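Side-chain contacts in protein 1A (Cricket paralysis virus, PDB 6C3R), which suppresses antiviral RNA silencing in insect cells by inactivating host Argonaute-2 and recruiting a cellular ubiquitin ligase that promotes its degradation: residues A[20-24]-A[25-29]; A[83-86]-A[87-91]. One frame throughout, in Å; residues are numbered along the deposited sequence.

Contact 1 of 2, residues A[20-24]-A[25-29]; sequences NLDGF and FCTFY
Asp22 faces Thr27 and Phe24 lies beside Phe25 in a tight reversal of the chain, where the loop following helix 2-16 folds back antiparallel on itself to enter strand 26-30. A single bridge joins the backbones of Asp22 and Thr27. On one side of it the Gly23 amide donates to Cys26 O (2.8 Å), and on the other the Phe28 amide reaches Leu21 O (3.1 Å), coming from above that carbonyl plane.

The side chains of Asp22 and Thr27 run side by side in the same direction. The threonine hydroxyl OG1, held anti to its own backbone nitrogen (chi1 -174°), gives its proton to the anti lone pair of Asp22 OD1 at 2.6 Å. Asn20 OD1 accepts from the Asp22 amide at 2.8 Å, closing an Asx turn immediately before the bridge, which is likely to steady the backbone at Asp22.

At the bend, Phe25 adopts a left-handed backbone conformation, and its ring comes alongside that of Phe24. Phe25 CD2 sits over the centre of the Phe24 ring, 3.7 Å above its plane; the planes are inclined at 50°, an oblique aromatic pair. At the far end, Leu21 CD1 meets Phe28 CB at 4.0 Å; the Phe28 ring itself leads away to pack edge-to-face against Trp123 and Phe120.

Trp123 NE1 also donates to Leu21 O, and the other edge of strand 26-30 pairs in parallel with strand 104-108. Backbone bonds and a hydroxyl-carboxylate link thus secure the return of the chain, while the hydroxyl, as donor, would be expected to stabilise the charged form of Asp22.

Contact 2 of 2, residues A[83-86]-A[87-91]; sequences LVWK and FVQNY
Gln89 lies across the indole of Trp85 one turn further along helix 77-90, the amide and ring planes 68° apart. Its CG rests over one face, 3.6 Å above the plane and toward the rim; measured to the centroid of the six-membered ring this is a CH-pi contact of 4.0 Å. The extended glutamine carries OE1 on to within 2.8 Å of Trp85 NE1, yet the angle is too poor for a hydrogen bond.

Val88 meets the same indole differently. Its side chain crosses that of Trp85 at about a right angle, and CG1 touches CZ3 at 3.9 Å. With CG anti to its backbone nitrogen (chi1 172°), the Trp85 ring stands out from the helix and leans toward the next turn, where Val88 and Gln89 reach it; Leu136 and Arg133 of helix 129-136, the latter involved in the inhibition of host stress granule formation, also touch the side chain.

Beneath run regular i to i+4 backbone bonds, among them Gln89 N to Trp85 O at 2.8 Å. Lys86 extends away, its NZ hydrogen-bonded to Tyr97 OH of the second subunit, which also packs on Gln89. Within the helix the indole is therefore met by apolar and CH-pi contact, with no side-chain hydrogen bond.

Both contacts are local and partly buried, their centres about 13 Å apart, but they shape different elements. Contact 1 turns a loop into strand 26-30, whereas contact 2 lies wholly along helix 77-90 near its end. Backbone bonds and one hydroxyl-carboxylate bond close the turn, with two aromatic rings at its bend; in the helix the side chains meet mainly through apolar and CH-pi contact over a regular backbone. Cys26 SG packs on Phe87 CE1 at 4.1 Å, strand against helix, and Phe25 O approaches Tyr91 CE2, just outside both elements. No other chain of the assembly touches residues 20-29, while the helix also reaches the second subunit through Lys86, Gln89 and Asn90.

Contact 1 of 2, residues A[20-24]-A[25-29]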
loop_
_atom_site.group_PDB
_atom_site.type_symbol
_atom_site.label_atom_id
_atom_site.label_comp_id
_atom_site.label_asym_id
_atom_site.label_seq_id
_atom_site.Cartn_x
_atom_site.Cartn_y
_atom_site.Cartn_z
ATOM N N ASN A 20 -10.934 -21.935 -8.346
ATOM C CA ASN A 20 -10.394 -20.596 -8.083
ATOM C C ASN A 20 -9.247 -20.189 -8.998
ATOM O O ASN A 20 -8.581 -21.026 -9.603
ATOM C CB ASN A 20 -9.920 -20.481 -6.639
ATOM C CG ASN A 20 -8.551 -21.091 -6.438
ATOM O OD1 ASN A 20 -7.543 -20.386 -6.472
ATOM N ND2 ASN A 20 -8.501 -22.403 -6.279
ATOM N N LEU A 21 -9.022 -18.883 -9.059
ATOM C CA LEU A 21 -7.895 -18.324 -9.780
ATOM C C LEU A 21 -7.083 -17.456 -8.848
ATOM O O LEU A 21 -6.704 -16.358 -9.204
ATOM C CB LEU A 21 -8.381 -17.524 -10.983
ATOM C CG LEU A 21 -9.146 -18.322 -12.020
ATOM C CD1 LEU A 21 -9.881 -17.377 -12.955
ATOM C CD2 LEU A 21 -8.208 -19.233 -12.796
ATOM N N ASP A 22 -6.805 -17.965 -7.656
ATOM C CA ASP A 22 -5.919 -17.279 -6.726
ATOM C C ASP A 22 -4.476 -17.469 -7.186
ATOM O O ASP A 22 -4.066 -18.588 -7.478
ATOM C CB ASP A 22 -6.079 -17.807 -5.299
ATOM C CG ASP A 22 -7.498 -17.664 -4.762
ATOM O OD1 ASP A 22 -8.334 -16.976 -5.386
ATOM O OD2 ASP A 22 -7.782 -18.246 -3.696
ATOM N N GLY A 23 -3.742 -16.361 -7.286
ATOM C CA GLY A 23 -2.303 -16.362 -7.512
ATOM C C GLY A 23 -1.594 -15.658 -6.363
ATOM O O GLY A 23 -2.026 -15.724 -5.226
ATOM N N PHE A 24 -0.510 -14.968 -6.687
ATOM C CA PHE A 24 0.362 -14.336 -5.705
ATOM C C PHE A 24 -0.149 -12.964 -5.242
ATOM O O PHE A 24 0.033 -11.959 -5.937
ATOM C CB PHE A 24 1.773 -14.210 -6.309
ATOM C CG PHE A 24 2.837 -13.880 -5.307
ATOM C CD1 PHE A 24 2.992 -14.650 -4.150
ATOM C CD2 PHE A 24 3.702 -12.808 -5.521
ATOM C CE1 PHE A 24 3.971 -14.349 -3.221
ATOM C CE2 PHE A 24 4.688 -12.499 -4.585
ATOM C CZ PHE A 24 4.825 -13.274 -3.438
ATOM N N PHE A 25 -0.782 -12.942 -4.064
ATOM C CA PHE A 25 -1.449 -11.739 -3.495
ATOM C C PHE A 25 -2.416 -11.071 -4.465
ATOM O O PHE A 25 -2.646 -9.860 -4.398
ATOM C CB PHE A 25 -0.429 -10.723 -2.961
ATOM C CG PHE A 25 0.442 -11.279 -1.885
ATOM C CD1 PHE A 25 -0.115 -11.694 -0.676
ATOM C CD2 PHE A 25 1.813 -11.423 -2.077
ATOM C CE1 PHE A 25 0.679 -12.243 0.318
ATOM C CE2 PHE A 25 2.613 -11.963 -1.078
ATOM C CZ PHE A 25 2.044 -12.380 0.118
ATOM N N CYS A 26 -3.002 -11.885 -5.343
ATOM C CA CYS A 26 -3.930 -11.412 -6.339
ATOM C C CYS A 26 -4.689 -12.587 -6.922
ATOM O O CYS A 26 -4.091 -13.626 -7.229
ATOM C CB CYS A 26 -3.195 -10.658 -7.452
ATOM S SG CYS A 26 -4.299 -9.711 -8.521
ATOM N N THR A 27 -5.998 -12.408 -7.083
ATOM C CA THR A 27 -6.855 -13.401 -7.715
ATOM C C THR A 27 -7.686 -12.770 -8.859
ATOM O O THR A 27 -7.994 -11.575 -8.833
ATOM C CB THR A 27 -7.762 -14.093 -6.661
ATOM O OG1 THR A 27 -8.487 -15.157 -7.277
ATOM C CG2 THR A 27 -8.762 -13.130 -6.024
ATOM N N PHE A 28 -8.039 -13.592 -9.842
ATOM C CA PHE A 28 -8.879 -13.172 -10.962
ATOM C C PHE A 28 -10.271 -13.755 -10.784
ATOM O O PHE A 28 -10.403 -14.880 -10.310
ATOM C CB PHE A 28 -8.348 -13.704 -12.300
ATOM C CG PHE A 28 -7.336 -12.836 -12.957
ATOM C CD1 PHE A 28 -7.733 -11.778 -13.762
ATOM C CD2 PHE A 28 -5.980 -13.110 -12.831
ATOM C CE1 PHE A 28 -6.797 -10.983 -14.409
ATOM C CE2 PHE A 28 -5.040 -12.316 -13.476
ATOM C CZ PHE A 28 -5.453 -11.244 -14.261
ATOM N N TYR A 29 -11.292 -12.994 -11.191
ATOM C CA TYR A 29 -12.664 -13.486 -11.315
ATOM C C TYR A 29 -12.993 -13.412 -12.781
ATOM O O TYR A 29 -12.388 -12.619 -13.498
ATOM C CB TYR A 29 -13.649 -12.610 -10.548
ATOM C CG TYR A 29 -13.666 -12.719 -9.031
ATOM C CD1 TYR A 29 -12.774 -13.537 -8.324
ATOM C CD2 TYR A 29 -14.579 -11.958 -8.292
ATOM C CE1 TYR A 29 -12.811 -13.614 -6.941
ATOM C CE2 TYR A 29 -14.620 -12.014 -6.903
ATOM C CZ TYR A 29 -13.735 -12.845 -6.231
ATOM O OH TYR A 29 -13.761 -12.893 -4.854
#

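Contact 2 of 2, residues A[83-86]-A[87-91]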
loop_
_atom_site.group_PDB
_atom_site.type_symbol
_atom_site.label_atom_id
_atom_site.label_comp_id
_atom_site.label_asym_id
_atom_site.label_seq_id
_atom_site.Cartn_x
_atom_site.Cartn_y
_atom_site.Cartn_z
ATOM N N LEU A 83 -0.459 -3.858 -18.152
ATOM C CA LEU A 83 -1.468 -3.276 -17.263
ATOM C C LEU A 83 -1.590 -4.089 -15.979
ATOM O O LEU A 83 -1.631 -3.547 -14.897
ATOM C CB LEU A 83 -2.846 -3.215 -17.926
ATOM C CG LEU A 83 -3.115 -2.258 -19.089
ATOM C CD1 LEU A 83 -4.415 -2.610 -19.785
ATOM C CD2 LEU A 83 -3.150 -0.831 -18.587
ATOM N N VAL A 84 -1.621 -5.397 -16.102
ATOM C CA VAL A 84 -1.634 -6.236 -14.920
ATOM C C VAL A 84 -0.405 -5.954 -14.054
ATOM O O VAL A 84 -0.492 -5.900 -12.845
ATOM C CB VAL A 84 -1.730 -7.735 -15.288
ATOM C CG1 VAL A 84 -1.665 -8.592 -14.048
ATOM C CG2 VAL A 84 -3.034 -8.001 -16.025
ATOM N N TRP A 85 0.741 -5.805 -14.692
ATOM C CA TRP A 85 1.991 -5.526 -13.992
ATOM C C TRP A 85 1.941 -4.203 -13.218
ATOM O O TRP A 85 2.390 -4.127 -12.087
ATOM C CB TRP A 85 3.165 -5.561 -14.989
ATOM C CG TRP A 85 4.452 -5.106 -14.379
ATOM C CD1 TRP A 85 5.208 -4.030 -14.757
ATOM C CD2 TRP A 85 5.113 -5.692 -13.253
ATOM N NE1 TRP A 85 6.290 -3.911 -13.934
ATOM C CE2 TRP A 85 6.267 -4.922 -13.007
ATOM C CE3 TRP A 85 4.842 -6.797 -12.427
ATOM C CZ2 TRP A 85 7.157 -5.222 -11.963
ATOM C CZ3 TRP A 85 5.718 -7.097 -11.393
ATOM C CH2 TRP A 85 6.863 -6.313 -11.169
ATOM N N LYS A 86 1.387 -3.173 -13.840
ATOM C CA LYS A 86 1.135 -1.897 -13.153
ATOM C C LYS A 86 0.171 -1.994 -11.976
ATOM O O LYS A 86 0.348 -1.300 -10.983
ATOM C CB LYS A 86 0.601 -0.870 -14.114
ATOM C CG LYS A 86 1.651 -0.306 -15.028
ATOM C CD LYS A 86 0.956 0.330 -16.215
ATOM C CE LYS A 86 1.895 1.166 -17.045
ATOM N NZ LYS A 86 1.267 1.359 -18.385
ATOM N N PHE A 87 -0.868 -2.808 -12.118
ATOM C CA PHE A 87 -1.775 -3.112 -11.017
ATOM C C PHE A 87 -1.000 -3.779 -9.898
ATOM O O PHE A 87 -1.037 -3.316 -8.775
ATOM C CB PHE A 87 -2.923 -4.019 -11.476
ATOM C CG PHE A 87 -3.929 -4.301 -10.409
ATOM C CD1 PHE A 87 -3.766 -5.383 -9.553
ATOM C CD2 PHE A 87 -5.033 -3.481 -10.244
ATOM C CE1 PHE A 87 -4.678 -5.652 -8.533
ATOM C CE2 PHE A 87 -5.965 -3.749 -9.249
ATOM C CZ PHE A 87 -5.775 -4.832 -8.375
ATOM N N VAL A 88 -0.314 -4.867 -10.220
ATOM C CA VAL A 88 0.530 -5.601 -9.281
ATOM C C VAL A 88 1.544 -4.668 -8.596
ATOM O O VAL A 88 1.688 -4.720 -7.392
ATOM C CB VAL A 88 1.227 -6.784 -9.994
ATOM C CG1 VAL A 88 2.448 -7.277 -9.245
ATOM C CG2 VAL A 88 0.251 -7.942 -10.171
ATOM N N GLN A 89 2.222 -3.802 -9.348
ATOM C CA GLN A 89 3.107 -2.794 -8.740
ATOM C C GLN A 89 2.363 -1.889 -7.746
ATOM O O GLN A 89 2.831 -1.651 -6.640
ATOM C CB GLN A 89 3.770 -1.910 -9.797
ATOM C CG GLN A 89 4.948 -2.560 -10.496
ATOM C CD GLN A 89 5.731 -1.603 -11.404
ATOM O OE1 GLN A 89 6.763 -1.991 -11.974
ATOM N NE2 GLN A 89 5.255 -0.353 -11.546
ATOM N N ASN A 90 1.204 -1.395 -8.148
ATOM C CA ASN A 90 0.437 -0.503 -7.305
ATOM C C ASN A 90 -0.268 -1.202 -6.125
ATOM O O ASN A 90 -0.620 -0.555 -5.144
ATOM C CB ASN A 90 -0.565 0.283 -8.153
ATOM C CG ASN A 90 -0.907 1.639 -7.556
ATOM O OD1 ASN A 90 -0.024 2.483 -7.321
ATOM N ND2 ASN A 90 -2.191 1.870 -7.323
ATOM N N TYR A 91 -0.487 -2.510 -6.208
ATOM C CA TYR A 91 -1.132 -3.205 -5.096
ATOM C C TYR A 91 -0.202 -3.256 -3.868
ATOM O O TYR A 91 1.014 -3.273 -3.978
ATOM C CB TYR A 91 -1.639 -4.599 -5.501
ATOM C CG TYR A 91 -2.400 -5.314 -4.394
ATOM C CD1 TYR A 91 -3.717 -4.975 -4.080
ATOM C CD2 TYR A 91 -1.793 -6.305 -3.646
ATOM C CE1 TYR A 91 -4.409 -5.622 -3.057
ATOM C CE2 TYR A 91 -2.463 -6.959 -2.634
ATOM C CZ TYR A 91 -3.770 -6.619 -2.328
ATOM O OH TYR A 91 -4.417 -7.299 -1.294
#